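Local atomic coordinates of bacterial leucyl aminopeptidase (Legionella pneumophila, PDB entry 6ESL), a protein that probably removes N-terminal amino acids, leucine in particular, from peptides as a secreted dizinc aminopeptidase of the M28 family. Residues D131-T136 / H375-S380; G262-V267 / H336-E341; I275-V280 / E342-A347; G287-A292 / L370-H375. All coordinates share one frame; numbering follows the deposited sequence.

How the interactions relate
The four contacts form two groups whose centres lie 25 to 29 Å apart. Interactions 1 and 4, with centres 11 Å apart, share H375 on the C-terminal helix and meet where M376 CG packs on G287 CA at 3.5 Å. Interactions 2 and 3, with centres 9 Å apart, meet at W339, whose ring packs on V280 and whose carbonyl probably accepts a hydrogen bond from I344 N. The side chains of S263 (interaction 2), Y288 (interaction 4) and M376 (interaction 1) are each about 11 to 13 Å from a zinc ion of the site formed by H209, D222, E257 and D284. Interaction 3 belongs to the central sheet.

Interaction 1: residues D131-T136 / H375-S380; sequences DNIWQT and HMTNFS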
loop_
_atom_site.group_PDB
_atom_site.type_symbol
_atom_site.label_atom_id
_atom_site.label_comp_id
_atom_site.label_asym_id
_atom_site.label_seq_id
_atom_site.Cartn_x
_atom_site.Cartn_y
_atom_site.Cartn_z
ATOM N N ASP B 131 -6.210 28.637 15.826
ATOM C CA ASP B 131 -5.432 29.504 16.649
ATOM C C ASP B 131 -4.668 28.800 17.811
ATOM O O ASP B 131 -3.575 29.226 18.140
ATOM C CB ASP B 131 -6.241 30.749 17.198
ATOM C CG ASP B 131 -5.308 31.676 17.919
ATOM O OD1 ASP B 131 -4.402 32.257 17.236
ATOM O OD2 ASP B 131 -5.352 31.694 19.201
ATOM N N ASN B 132 -5.240 27.746 18.373
ATOM C CA ASN B 132 -4.628 27.017 19.495
ATOM C C ASN B 132 -3.343 26.356 18.984
ATOM O O ASN B 132 -2.277 26.376 19.674
ATOM C CB ASN B 132 -5.590 25.906 19.983
ATOM C CG ASN B 132 -6.729 26.427 20.809
ATOM O OD1 ASN B 132 -6.693 27.593 21.199
ATOM N ND2 ASN B 132 -7.704 25.578 21.144
ATOM N N ILE B 133 -3.418 25.847 17.744
ATOM C CA ILE B 133 -2.277 25.202 17.138
ATOM C C ILE B 133 -1.136 26.223 17.029
ATOM O O ILE B 133 0.020 25.975 17.420
ATOM C CB ILE B 133 -2.614 24.548 15.724
ATOM C CG1 ILE B 133 -3.574 23.391 15.913
ATOM C CG2 ILE B 133 -1.302 24.016 15.116
ATOM C CD1 ILE B 133 -4.290 22.960 14.655
ATOM N N TRP B 134 -1.453 27.381 16.488
ATOM C CA TRP B 134 -0.488 28.445 16.260
ATOM C C TRP B 134 0.122 28.923 17.614
ATOM O O TRP B 134 1.329 29.190 17.707
ATOM C CB TRP B 134 -1.197 29.646 15.521
ATOM C CG TRP B 134 -0.249 30.679 15.038
ATOM C CD1 TRP B 134 -0.017 31.899 15.616
ATOM C CD2 TRP B 134 0.623 30.601 13.884
ATOM N NE1 TRP B 134 0.947 32.577 14.887
ATOM C CE2 TRP B 134 1.336 31.820 13.814
ATOM C CE3 TRP B 134 0.858 29.607 12.877
ATOM C CZ2 TRP B 134 2.301 32.088 12.818
ATOM C CZ3 TRP B 134 1.791 29.874 11.873
ATOM C CH2 TRP B 134 2.511 31.116 11.852
ATOM N N GLN B 135 -0.716 29.008 18.655
ATOM C CA GLN B 135 -0.262 29.404 20.002
ATOM C C GLN B 135 0.718 28.393 20.626
ATOM O O GLN B 135 1.753 28.778 21.172
ATOM C CB GLN B 135 -1.460 29.615 20.930
ATOM C CG GLN B 135 -2.344 30.789 20.543
ATOM C CD GLN B 135 -1.596 32.108 20.545
ATOM O OE1 GLN B 135 -0.772 32.366 21.423
ATOM N NE2 GLN B 135 -1.880 32.951 19.560
ATOM N N THR B 136 0.383 27.106 20.538
ATOM C CA THR B 136 1.274 26.014 20.974
ATOM C C THR B 136 2.609 26.066 20.263
ATOM O O THR B 136 3.692 25.940 20.859
ATOM C CB THR B 136 0.583 24.671 20.775
ATOM O OG1 THR B 136 -0.587 24.632 21.587
ATOM C CG2 THR B 136 1.493 23.511 21.168
ATOM N N HIS B 375 -2.744 23.849 6.648
ATOM C CA HIS B 375 -2.130 22.513 6.558
ATOM C C HIS B 375 -2.034 21.875 7.952
ATOM O O HIS B 375 -2.491 20.817 8.161
ATOM C CB HIS B 375 -0.738 22.646 5.990
ATOM C CG HIS B 375 -0.350 21.559 5.033
ATOM N ND1 HIS B 375 0.946 21.138 4.861
ATOM C CD2 HIS B 375 -1.086 20.849 4.159
ATOM C CE1 HIS B 375 0.989 20.205 3.940
ATOM N NE2 HIS B 375 -0.233 20.008 3.499
ATOM N N MET B 376 -1.553 22.623 8.927
ATOM C CA MET B 376 -1.419 22.118 10.290
ATOM C C MET B 376 -2.744 21.742 10.860
ATOM O O MET B 376 -2.874 20.791 11.563
ATOM C CB MET B 376 -0.724 23.126 11.194
ATOM C CG MET B 376 0.734 23.320 10.878
ATOM S SD MET B 376 1.740 24.252 12.035
ATOM C CE MET B 376 1.197 25.920 11.758
ATOM N N THR B 377 -3.737 22.544 10.553
ATOM C CA THR B 377 -5.135 22.278 10.999
ATOM C C THR B 377 -5.690 20.983 10.363
ATOM O O THR B 377 -6.338 20.152 11.004
ATOM C CB THR B 377 -6.050 23.508 10.680
ATOM O OG1 THR B 377 -5.522 24.651 11.344
ATOM C CG2 THR B 377 -7.392 23.300 11.107
ATOM N N ASN B 378 -5.385 20.779 9.092
ATOM C CA ASN B 378 -5.792 19.564 8.384
ATOM C C ASN B 378 -5.207 18.292 9.001
ATOM O O ASN B 378 -5.905 17.284 9.137
ATOM C CB ASN B 378 -5.452 19.673 6.870
ATOM C CG ASN B 378 -6.451 20.536 6.089
ATOM O OD1 ASN B 378 -6.189 20.926 4.890
ATOM N ND2 ASN B 378 -7.590 20.878 6.727
ATOM N N PHE B 379 -3.962 18.353 9.382
ATOM C CA PHE B 379 -3.342 17.247 10.106
ATOM C C PHE B 379 -3.930 16.998 11.483
ATOM O O PHE B 379 -4.199 15.815 11.834
ATOM C CB PHE B 379 -1.801 17.395 10.146
ATOM C CG PHE B 379 -1.158 17.098 8.837
ATOM C CD1 PHE B 379 -0.836 15.790 8.463
ATOM C CD2 PHE B 379 -0.896 18.099 7.974
ATOM C CE1 PHE B 379 -0.165 15.546 7.229
ATOM C CE2 PHE B 379 -0.387 17.857 6.668
ATOM C CZ PHE B 379 -0.026 16.581 6.316
ATOM N N SER B 380 -4.311 18.099 12.169
ATOM C CA SER B 380 -4.957 17.978 13.454
ATOM C C SER B 380 -6.300 17.290 13.274
ATOM O O SER B 380 -6.704 16.390 14.068
ATOM C CB SER B 380 -5.040 19.363 14.110
ATOM O OG SER B 380 -5.422 19.239 15.452
#
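A steep helix-helix crossing joins helix 130-142 to the C-terminal helix 373-391 of the M28 aminopeptidase domain; the axes of the two short segments pass 10.0 Å apart at 107°. I133 carries the contact. Its CG1 stands anti to the carbonyl carbon and its chain is extended (chi2 162°), so CD1 is pushed end-on against the other helix, 3.7 Å from S380 CB and 3.8 Å from T377 CA. I133 and M376 slide past each other in opposite directions, I133 CG2 meeting M376 CB at 4.1 Å. M376 leaves its backbone with CG anti to the carbonyl carbon and bends at chi3 (-73°), which brings its methyl CE to the edge of the W134 six-membered ring, 3.9 Å from W134 CE3. No hydrogen bond spans the two segments. The hydroxyls bordering I133 are instead satisfied elsewhere: T377 OG1 by S130 OG and L373 O, S380 OG by the carbonyl of S229. On the same helix F379 sets its edge over the H375 ring in a T-shaped stack, with F379 CE2 3.7 Å above the ring plane. Helix 220-239 lies against both partners, its E232 touching I133, its S225 touching M376 and its S229 OG bonded to M376 O, while strand 297-300 packs through M297 on N378 and F379.

Interaction 2: residues G262-V267 / H336-E341; sequences GSQHVV and HASWNE
S263 and S338 meet hydroxyl to hydroxyl at the tight end of this contact, their OG atoms a very short 2.4 Å apart in a hydrogen bond that either could donate. S263 OG takes the crowded position between its backbone N and carbonyl carbon (chi1 60°), facing the partner helix; S338 OG stands anti to its own carbonyl carbon and comes to meet it. S263 OG also bonds to the carbonyl of L260, so this buried oxygen has a second partner, with a weak third in D335 OD1. The backbones close in here too, with Q264 CA and S338 CA 5.6 Å apart. Next to the serines V267 CG2 lies over one face of W339, 3.9 Å from the centroid of its six-membered ring, a CH-pi contact, and the same methyl reaches S338 CB at 3.8 Å. The two helices run roughly the same way, their segment axes 36° apart. Helix 261-272 is the connecting helix of a beta-alpha-beta crossover from strand 248-253 to strand 277-282, and it begins shortly after the zinc ligand E257. The packing then loosens: V266 CG1 meets W339 CZ2 obliquely at 4.1 Å. W339 itself is fixed from outside, by NE1 bonded to Y253 OH and by an edge-to-face contact with F270. On the side away from this core Q264 brings only its CG near S338, 3.7 Å from S338 OG. The second subunit approaches Q264 with its V73, and stacks its H77 on H265, one residue further along the helix.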
loop_
_atom_site.group_PDB
_atom_site.type_symbol
_atom_site.label_atom_id
_atom_site.label_comp_id
_atom_site.label_asym_id
_atom_site.label_seq_id
_atom_site.Cartn_x
_atom_site.Cartn_y
_atom_site.Cartn_z
ATOM N N GLY B 262 13.521 7.790 21.739
ATOM C CA GLY B 262 12.383 7.888 22.625
ATOM C C GLY B 262 11.290 6.938 22.233
ATOM O O GLY B 262 10.752 6.225 23.093
ATOM N N SER B 263 11.007 6.858 20.937
ATOM C CA SER B 263 9.959 5.977 20.441
ATOM C C SER B 263 10.307 4.541 20.802
ATOM O O SER B 263 9.434 3.756 21.173
ATOM C CB SER B 263 9.807 6.120 18.927
ATOM O OG SER B 263 11.012 5.788 18.260
ATOM N N GLN B 264 11.587 4.201 20.693
ATOM C CA GLN B 264 12.051 2.863 21.035
ATOM C C GLN B 264 11.812 2.587 22.519
ATOM O O GLN B 264 11.401 1.491 22.897
ATOM C CB GLN B 264 13.536 2.708 20.702
ATOM C CG GLN B 264 13.846 2.749 19.214
ATOM C CD GLN B 264 15.332 2.665 18.926
ATOM O OE1 GLN B 264 16.012 3.684 18.805
ATOM N NE2 GLN B 264 15.845 1.445 18.816
ATOM N N HIS B 265 12.076 3.580 23.361
ATOM C CA HIS B 265 11.856 3.413 24.789
ATOM C C HIS B 265 10.372 3.186 25.064
ATOM O O HIS B 265 10.004 2.334 25.874
ATOM C CB HIS B 265 12.355 4.638 25.557
ATOM C CG HIS B 265 13.807 4.577 25.914
ATOM N ND1 HIS B 265 14.803 4.983 25.052
ATOM C CD2 HIS B 265 14.431 4.159 27.040
ATOM C CE1 HIS B 265 15.978 4.817 25.632
ATOM N NE2 HIS B 265 15.781 4.318 26.839
ATOM N N VAL B 266 9.526 3.953 24.384
ATOM C CA VAL B 266 8.078 3.837 24.546
ATOM C C VAL B 266 7.543 2.482 24.088
ATOM O O VAL B 266 6.694 1.885 24.751
ATOM C CB VAL B 266 7.336 4.952 23.785
ATOM C CG1 VAL B 266 5.832 4.767 23.911
ATOM C CG2 VAL B 266 7.757 6.318 24.303
ATOM N N VAL B 267 8.041 2.005 22.952
ATOM C CA VAL B 267 7.615 0.721 22.406
ATOM C C VAL B 267 7.996 -0.412 23.349
ATOM O O VAL B 267 7.230 -1.351 23.564
ATOM C CB VAL B 267 8.239 0.459 21.023
ATOM C CG1 VAL B 267 7.833 -0.914 20.509
ATOM C CG2 VAL B 267 7.828 1.546 20.041
ATOM N N HIS B 336 7.100 6.277 13.728
ATOM C CA HIS B 336 6.278 5.149 13.317
ATOM C C HIS B 336 7.113 3.913 13.091
ATOM O O HIS B 336 6.612 2.791 13.315
ATOM C CB HIS B 336 5.520 5.490 12.038
ATOM C CG HIS B 336 6.414 5.902 10.921
ATOM N ND1 HIS B 336 7.075 7.138 10.917
ATOM C CD2 HIS B 336 6.797 5.237 9.784
ATOM C CE1 HIS B 336 7.837 7.168 9.805
ATOM N NE2 HIS B 336 7.684 6.022 9.117
ATOM N N ALA B 337 8.378 4.076 12.729
ATOM C CA ALA B 337 9.226 2.935 12.424
ATOM C C ALA B 337 9.462 2.043 13.617
ATOM O O ALA B 337 9.635 0.826 13.476
ATOM C CB ALA B 337 10.561 3.380 11.791
ATOM N N SER B 338 9.588 2.672 14.792
ATOM C CA SER B 338 9.708 1.966 16.032
ATOM C C SER B 338 8.590 0.967 16.315
ATOM O O SER B 338 8.887 -0.172 16.768
ATOM C CB SER B 338 9.950 2.939 17.192
ATOM O OG SER B 338 11.094 3.770 16.903
ATOM N N TRP B 339 7.358 1.353 15.981
ATOM C CA TRP B 339 6.185 0.499 16.092
ATOM C C TRP B 339 6.156 -0.563 15.000
ATOM O O TRP B 339 5.961 -1.795 15.273
ATOM C CB TRP B 339 4.915 1.340 16.089
ATOM C CG TRP B 339 4.775 2.260 17.206
ATOM C CD1 TRP B 339 5.059 3.617 17.193
ATOM C CD2 TRP B 339 4.359 1.968 18.580
ATOM N NE1 TRP B 339 4.840 4.148 18.422
ATOM C CE2 TRP B 339 4.395 3.169 19.291
ATOM C CE3 TRP B 339 3.908 0.842 19.234
ATOM C CZ2 TRP B 339 4.040 3.247 20.601
ATOM C CZ3 TRP B 339 3.533 0.943 20.590
ATOM C CH2 TRP B 339 3.601 2.122 21.230
ATOM N N ASN B 340 6.474 -0.125 13.803
ATOM C CA ASN B 340 6.443 -1.019 12.639
ATOM C C ASN B 340 7.414 -2.211 12.820
ATOM O O ASN B 340 7.138 -3.355 12.325
ATOM C CB ASN B 340 6.780 -0.277 11.382
ATOM C CG ASN B 340 6.764 -1.158 10.138
ATOM O OD1 ASN B 340 7.806 -1.408 9.577
ATOM N ND2 ASN B 340 5.556 -1.494 9.634
ATOM N N GLU B 341 8.571 -1.917 13.376
ATOM C CA GLU B 341 9.562 -2.983 13.671
ATOM C C GLU B 341 9.044 -4.049 14.576
ATOM O O GLU B 341 9.541 -5.122 14.506
ATOM C CB GLU B 341 10.834 -2.460 14.337
ATOM C CG GLU B 341 11.864 -2.031 13.317
ATOM C CD GLU B 341 13.183 -1.468 13.899
ATOM O OE1 GLU B 341 13.847 -0.670 13.117
ATOM O OE2 GLU B 341 13.517 -1.770 15.116
#

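Interaction 3: residues I275-V280 / E342-A347; sequences IPVKAV and EDIPAA
Peptide units are the flat groups here, and they meet edge to edge. V280 N donates to P345 O at 2.9 Å and A347 N donates to V280 O at 2.9 Å, each N-H lying in the plane of the carbonyl it reaches. On one face of these peptides sit the side chains of V280 and A346, with W339 of helix 336-340 packed on them; A279 and A347 touch L308 of helix 306-320. This is a parallel beta bridge between V280 and A346, where strands 277-282 and 346-350 lie side by side in the mixed central sheet of the M28 fold. The CA atoms of the bridged pair are 4.5 Å apart and their CB atoms 4.0 Å. Both bonds bend, with N-H...O angles of 143° and 139°, and the acceptors also receive CA-H contacts: A279 CA approaches P345 O, and A346 CA approaches V280 O at 3.2 Å. Before the bridge, I344 adds an apolar patch. Its CG2 branch, anti to the backbone N, points between two valines of the neighbouring strand, crossing V277 at about a right angle. D343, with positive phi, closes the preceding helix in a Schellman motif, after which I344 and P345 lead to the strand at A346. I344 CG2 lies 3.7 Å from V277 CG1 and 3.9 Å from V280 CG2, while P345 CD lies 3.5 Å from K278 O.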
loop_
_atom_site.group_PDB
_atom_site.type_symbol
_atom_site.label_atom_id
_atom_site.label_comp_id
_atom_site.label_asym_id
_atom_site.label_seq_id
_atom_site.Cartn_x
_atom_site.Cartn_y
_atom_site.Cartn_z
ATOM N N ILE B 275 0.976 -3.748 27.226
ATOM C CA ILE B 275 -0.120 -2.812 26.956
ATOM C C ILE B 275 -0.304 -3.035 25.475
ATOM O O ILE B 275 0.586 -2.708 24.716
ATOM C CB ILE B 275 0.286 -1.368 27.199
ATOM C CG1 ILE B 275 0.605 -1.176 28.655
ATOM C CG2 ILE B 275 -0.762 -0.382 26.635
ATOM C CD1 ILE B 275 1.230 0.193 28.968
ATOM N N PRO B 276 -1.422 -3.651 25.060
ATOM C CA PRO B 276 -1.491 -3.942 23.636
ATOM C C PRO B 276 -1.890 -2.690 22.862
ATOM O O PRO B 276 -2.480 -1.753 23.425
ATOM C CB PRO B 276 -2.575 -5.037 23.538
ATOM C CG PRO B 276 -3.451 -4.779 24.750
ATOM C CD PRO B 276 -2.660 -4.011 25.788
ATOM N N VAL B 277 -1.546 -2.699 21.580
ATOM C CA VAL B 277 -1.767 -1.545 20.671
ATOM C C VAL B 277 -2.294 -2.072 19.383
ATOM O O VAL B 277 -1.683 -2.956 18.732
ATOM C CB VAL B 277 -0.499 -0.736 20.413
ATOM C CG1 VAL B 277 -0.742 0.382 19.402
ATOM C CG2 VAL B 277 0.012 -0.150 21.705
ATOM N N LYS B 278 -3.429 -1.516 18.999
ATOM C CA LYS B 278 -4.082 -1.847 17.750
ATOM C C LYS B 278 -3.517 -1.075 16.555
ATOM O O LYS B 278 -3.292 -1.643 15.505
ATOM C CB LYS B 278 -5.600 -1.528 17.847
ATOM C CG LYS B 278 -6.269 -1.763 16.500
ATOM C CD LYS B 278 -7.739 -2.097 16.474
ATOM C CE LYS B 278 -7.951 -2.833 15.142
ATOM N NZ LYS B 278 -9.359 -2.956 14.733
ATOM N N ALA B 279 -3.356 0.253 16.710
ATOM C CA ALA B 279 -2.912 1.084 15.585
ATOM C C ALA B 279 -2.241 2.387 16.061
ATOM O O ALA B 279 -2.676 3.015 17.062
ATOM C CB ALA B 279 -4.072 1.391 14.656
ATOM N N VAL B 280 -1.231 2.796 15.279
ATOM C CA VAL B 280 -0.414 3.966 15.578
ATOM C C VAL B 280 -0.374 4.925 14.362
ATOM O O VAL B 280 -0.215 4.466 13.206
ATOM C CB VAL B 280 1.013 3.497 15.907
ATOM C CG1 VAL B 280 1.868 4.652 16.267
ATOM C CG2 VAL B 280 0.948 2.519 17.060
ATOM N N GLU B 342 8.111 -3.780 15.459
ATOM C CA GLU B 342 7.524 -4.789 16.335
ATOM C C GLU B 342 6.197 -5.282 15.773
ATOM O O GLU B 342 5.378 -5.764 16.534
ATOM C CB GLU B 342 7.315 -4.218 17.734
ATOM C CG GLU B 342 8.617 -3.711 18.358
ATOM C CD GLU B 342 9.599 -4.802 18.667
ATOM O OE1 GLU B 342 9.226 -5.678 19.429
ATOM O OE2 GLU B 342 10.771 -4.769 18.195
ATOM N N ASP B 343 5.998 -5.145 14.466
ATOM C CA ASP B 343 4.765 -5.494 13.764
ATOM C C ASP B 343 3.503 -4.921 14.349
ATOM O O ASP B 343 2.500 -5.560 14.369
ATOM C CB ASP B 343 4.642 -7.026 13.678
ATOM C CG ASP B 343 5.732 -7.622 12.863
ATOM O OD1 ASP B 343 5.930 -7.252 11.686
ATOM O OD2 ASP B 343 6.455 -8.432 13.411
ATOM N N ILE B 344 3.545 -3.713 14.880
ATOM C CA ILE B 344 2.339 -3.037 15.327
ATOM C C ILE B 344 1.955 -2.131 14.152
ATOM O O ILE B 344 2.809 -1.413 13.665
ATOM C CB ILE B 344 2.619 -2.289 16.632
ATOM C CG1 ILE B 344 2.798 -3.343 17.769
ATOM C CG2 ILE B 344 1.489 -1.355 16.941
ATOM C CD1 ILE B 344 3.406 -2.818 19.077
ATOM N N PRO B 345 0.680 -2.179 13.668
ATOM C CA PRO B 345 0.277 -1.385 12.515
ATOM C C PRO B 345 0.472 0.146 12.750
ATOM O O PRO B 345 0.024 0.641 13.759
ATOM C CB PRO B 345 -1.207 -1.754 12.353
ATOM C CG PRO B 345 -1.281 -3.182 12.844
ATOM C CD PRO B 345 -0.440 -3.044 14.096
ATOM N N ALA B 346 1.204 0.803 11.845
ATOM C CA ALA B 346 1.615 2.170 12.014
ATOM C C ALA B 346 1.615 2.885 10.701
ATOM O O ALA B 346 1.899 2.287 9.634
ATOM C CB ALA B 346 2.994 2.239 12.658
ATOM N N ALA B 347 1.265 4.146 10.740
ATOM C CA ALA B 347 1.117 4.930 9.500
ATOM C C ALA B 347 1.650 6.338 9.742
ATOM O O ALA B 347 1.692 6.783 10.907
ATOM C CB ALA B 347 -0.321 5.001 9.083
#

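Interaction 4: residues G287-A292 / L370-H375; sequences GYRNDA and LLNLEH
N372 is the N-cap of the C-terminal helix 373-391, and the loop 287-292, which follows the zinc ligand D284 closely, is bound to this helix start. Main-chain bonding comes first: N372 N donates to G287 O at 2.7 Å, in the carbonyl plane, while E351 OE1 accepts from both G287 N and Y288 N. At the helix start N372 CG is anti to the backbone N (chi1 -177°), and OD1 accepts from H375 N at 2.9 Å, the capping bond. The guanidinium of R289, whose chain is extended from CG to NE, makes a salt bridge and a bond to a carbonyl. Its NH2 donates to E374 OE2 at 3.0 Å in the salt bridge, which uses the anti lone pair of the carboxylate, and its NH1 donates to A292 O at 2.9 Å. Both partners lie in the guanidinium plane and hold its rotation. N372 OD1 sits over the face of the same group, 3.6 Å above it, a placement that is probably electrostatically favourable for the guanidinium. In the CH-pi contact R289 CG lies 3.5 Å from the centroid of the H375 ring, on the face opposite F379. Y288 CB packs more loosely on L371 CD2. Three waters add bridges: one between R289 N and L370 O, one between R289 NH1 and E374 OE2, and one that donates to A292 O at 3.0 Å and accepts from N372 ND2 at 3.0 Å.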
loop_
_atom_site.group_PDB
_atom_site.type_symbol
_atom_site.label_atom_id
_atom_site.label_comp_id
_atom_site.label_asym_id
_atom_site.label_seq_id
_atom_site.Cartn_x
_atom_site.Cartn_y
_atom_site.Cartn_z
ATOM N N GLY B 287 3.134 21.263 8.595
ATOM C CA GLY B 287 2.903 22.661 8.242
ATOM C C GLY B 287 3.450 23.272 6.978
ATOM O O GLY B 287 3.010 24.329 6.586
ATOM N N TYR B 288 4.445 22.657 6.364
ATOM C CA TYR B 288 5.048 23.246 5.183
ATOM C C TYR B 288 4.417 22.733 3.986
ATOM O O TYR B 288 4.232 21.484 3.818
ATOM C CB TYR B 288 6.572 22.979 5.176
ATOM C CG TYR B 288 7.264 23.511 3.902
ATOM C CD1 TYR B 288 7.748 24.848 3.820
ATOM C CD2 TYR B 288 7.471 22.665 2.819
ATOM C CE1 TYR B 288 8.397 25.290 2.655
ATOM C CE2 TYR B 288 8.104 23.110 1.680
ATOM C CZ TYR B 288 8.545 24.434 1.629
ATOM O OH TYR B 288 9.114 24.829 0.458
ATOM N N ARG B 289 4.039 23.655 3.074
ATOM C CA ARG B 289 3.485 23.306 1.799
ATOM C C ARG B 289 4.471 23.667 0.736
ATOM O O ARG B 289 5.068 24.739 0.756
ATOM C CB ARG B 289 2.145 24.044 1.529
ATOM C CG ARG B 289 0.928 23.395 2.177
ATOM C CD ARG B 289 -0.327 24.167 1.803
ATOM N NE ARG B 289 -1.489 23.560 2.425
ATOM C CZ ARG B 289 -2.711 24.047 2.317
ATOM N NH1 ARG B 289 -2.908 25.137 1.566
ATOM N NH2 ARG B 289 -3.720 23.410 2.898
ATOM N N ASN B 290 4.691 22.743 -0.182
ATOM C CA ASN B 290 5.579 23.083 -1.250
ATOM C C ASN B 290 5.061 24.246 -2.108
ATOM O O ASN B 290 5.810 25.007 -2.723
ATOM C CB ASN B 290 5.686 21.834 -2.104
ATOM C CG ASN B 290 6.919 21.845 -2.850
ATOM O OD1 ASN B 290 8.011 21.876 -2.192
ATOM N ND2 ASN B 290 6.804 21.899 -4.170
ATOM N N ASP B 291 3.744 24.247 -2.279
ATOM C CA ASP B 291 3.004 25.284 -3.036
ATOM C C ASP B 291 1.845 25.627 -2.101
ATOM O O ASP B 291 1.015 24.772 -1.817
ATOM C CB ASP B 291 2.599 24.640 -4.333
ATOM C CG ASP B 291 1.673 25.488 -5.182
ATOM O OD1 ASP B 291 1.281 26.622 -4.803
ATOM O OD2 ASP B 291 1.345 24.957 -6.270
ATOM N N ALA B 292 1.756 26.876 -1.682
ATOM C CA ALA B 292 0.734 27.317 -0.749
ATOM C C ALA B 292 -0.697 26.972 -1.264
ATOM O O ALA B 292 -1.552 26.681 -0.483
ATOM C CB ALA B 292 0.885 28.829 -0.447
ATOM N N LEU B 370 7.309 30.358 7.719
ATOM C CA LEU B 370 7.348 29.612 6.490
ATOM C C LEU B 370 6.227 28.530 6.416
ATOM O O LEU B 370 6.040 27.954 5.405
ATOM C CB LEU B 370 8.739 29.043 6.296
ATOM C CG LEU B 370 9.845 30.090 6.339
ATOM C CD1 LEU B 370 11.198 29.541 6.674
ATOM C CD2 LEU B 370 9.930 30.961 5.114
ATOM N N LEU B 371 5.524 28.273 7.507
ATOM C CA LEU B 371 4.456 27.286 7.592
ATOM C C LEU B 371 3.057 27.774 7.220
ATOM O O LEU B 371 2.840 28.931 7.149
ATOM C CB LEU B 371 4.417 26.614 8.948
ATOM C CG LEU B 371 5.738 26.125 9.535
ATOM C CD1 LEU B 371 5.510 25.475 10.872
ATOM C CD2 LEU B 371 6.454 25.207 8.590
ATOM N N ASN B 372 2.131 26.858 7.019
ATOM C CA ASN B 372 0.771 27.131 6.597
ATOM C C ASN B 372 -0.182 26.542 7.653
ATOM O O ASN B 372 -0.254 25.311 7.913
ATOM C CB ASN B 372 0.573 26.454 5.277
ATOM C CG ASN B 372 -0.787 26.701 4.670
ATOM O OD1 ASN B 372 -1.809 26.150 5.117
ATOM N ND2 ASN B 372 -0.783 27.478 3.563
ATOM N N LEU B 373 -0.970 27.423 8.233
ATOM C CA LEU B 373 -1.812 27.032 9.357
ATOM C C LEU B 373 -2.964 26.172 8.920
ATOM O O LEU B 373 -3.359 25.266 9.673
ATOM C CB LEU B 373 -2.275 28.267 10.181
ATOM C CG LEU B 373 -3.207 28.031 11.339
ATOM C CD1 LEU B 373 -2.545 27.075 12.313
ATOM C CD2 LEU B 373 -3.427 29.434 11.991
ATOM N N GLU B 374 -3.448 26.353 7.704
ATOM C CA GLU B 374 -4.507 25.499 7.211
ATOM C C GLU B 374 -3.967 24.026 7.117
ATOM O O GLU B 374 -4.668 23.126 7.450
ATOM C CB GLU B 374 -4.971 25.944 5.845
ATOM C CG GLU B 374 -6.116 25.130 5.322
ATOM C CD GLU B 374 -6.611 25.623 3.989
ATOM O OE1 GLU B 374 -7.391 26.585 3.999
ATOM O OE2 GLU B 374 -6.219 25.076 2.942
ATOM N N HIS B 375 -2.744 23.849 6.648
ATOM C CA HIS B 375 -2.130 22.513 6.558
ATOM C C HIS B 375 -2.034 21.875 7.952
ATOM O O HIS B 375 -2.491 20.817 8.161
ATOM C CB HIS B 375 -0.738 22.646 5.990
ATOM C CG HIS B 375 -0.350 21.559 5.033
ATOM N ND1 HIS B 375 0.946 21.138 4.861
ATOM C CD2 HIS B 375 -1.086 20.849 4.159
ATOM C CE1 HIS B 375 0.989 20.205 3.940
ATOM N NE2 HIS B 375 -0.233 20.008 3.499
HETATM O O HOH W 1 4.274 26.485 3.672
HETATM O O HOH W 2 -5.307 26.229 0.614
HETATM O O HOH W 3 -2.797 28.550 1.556
#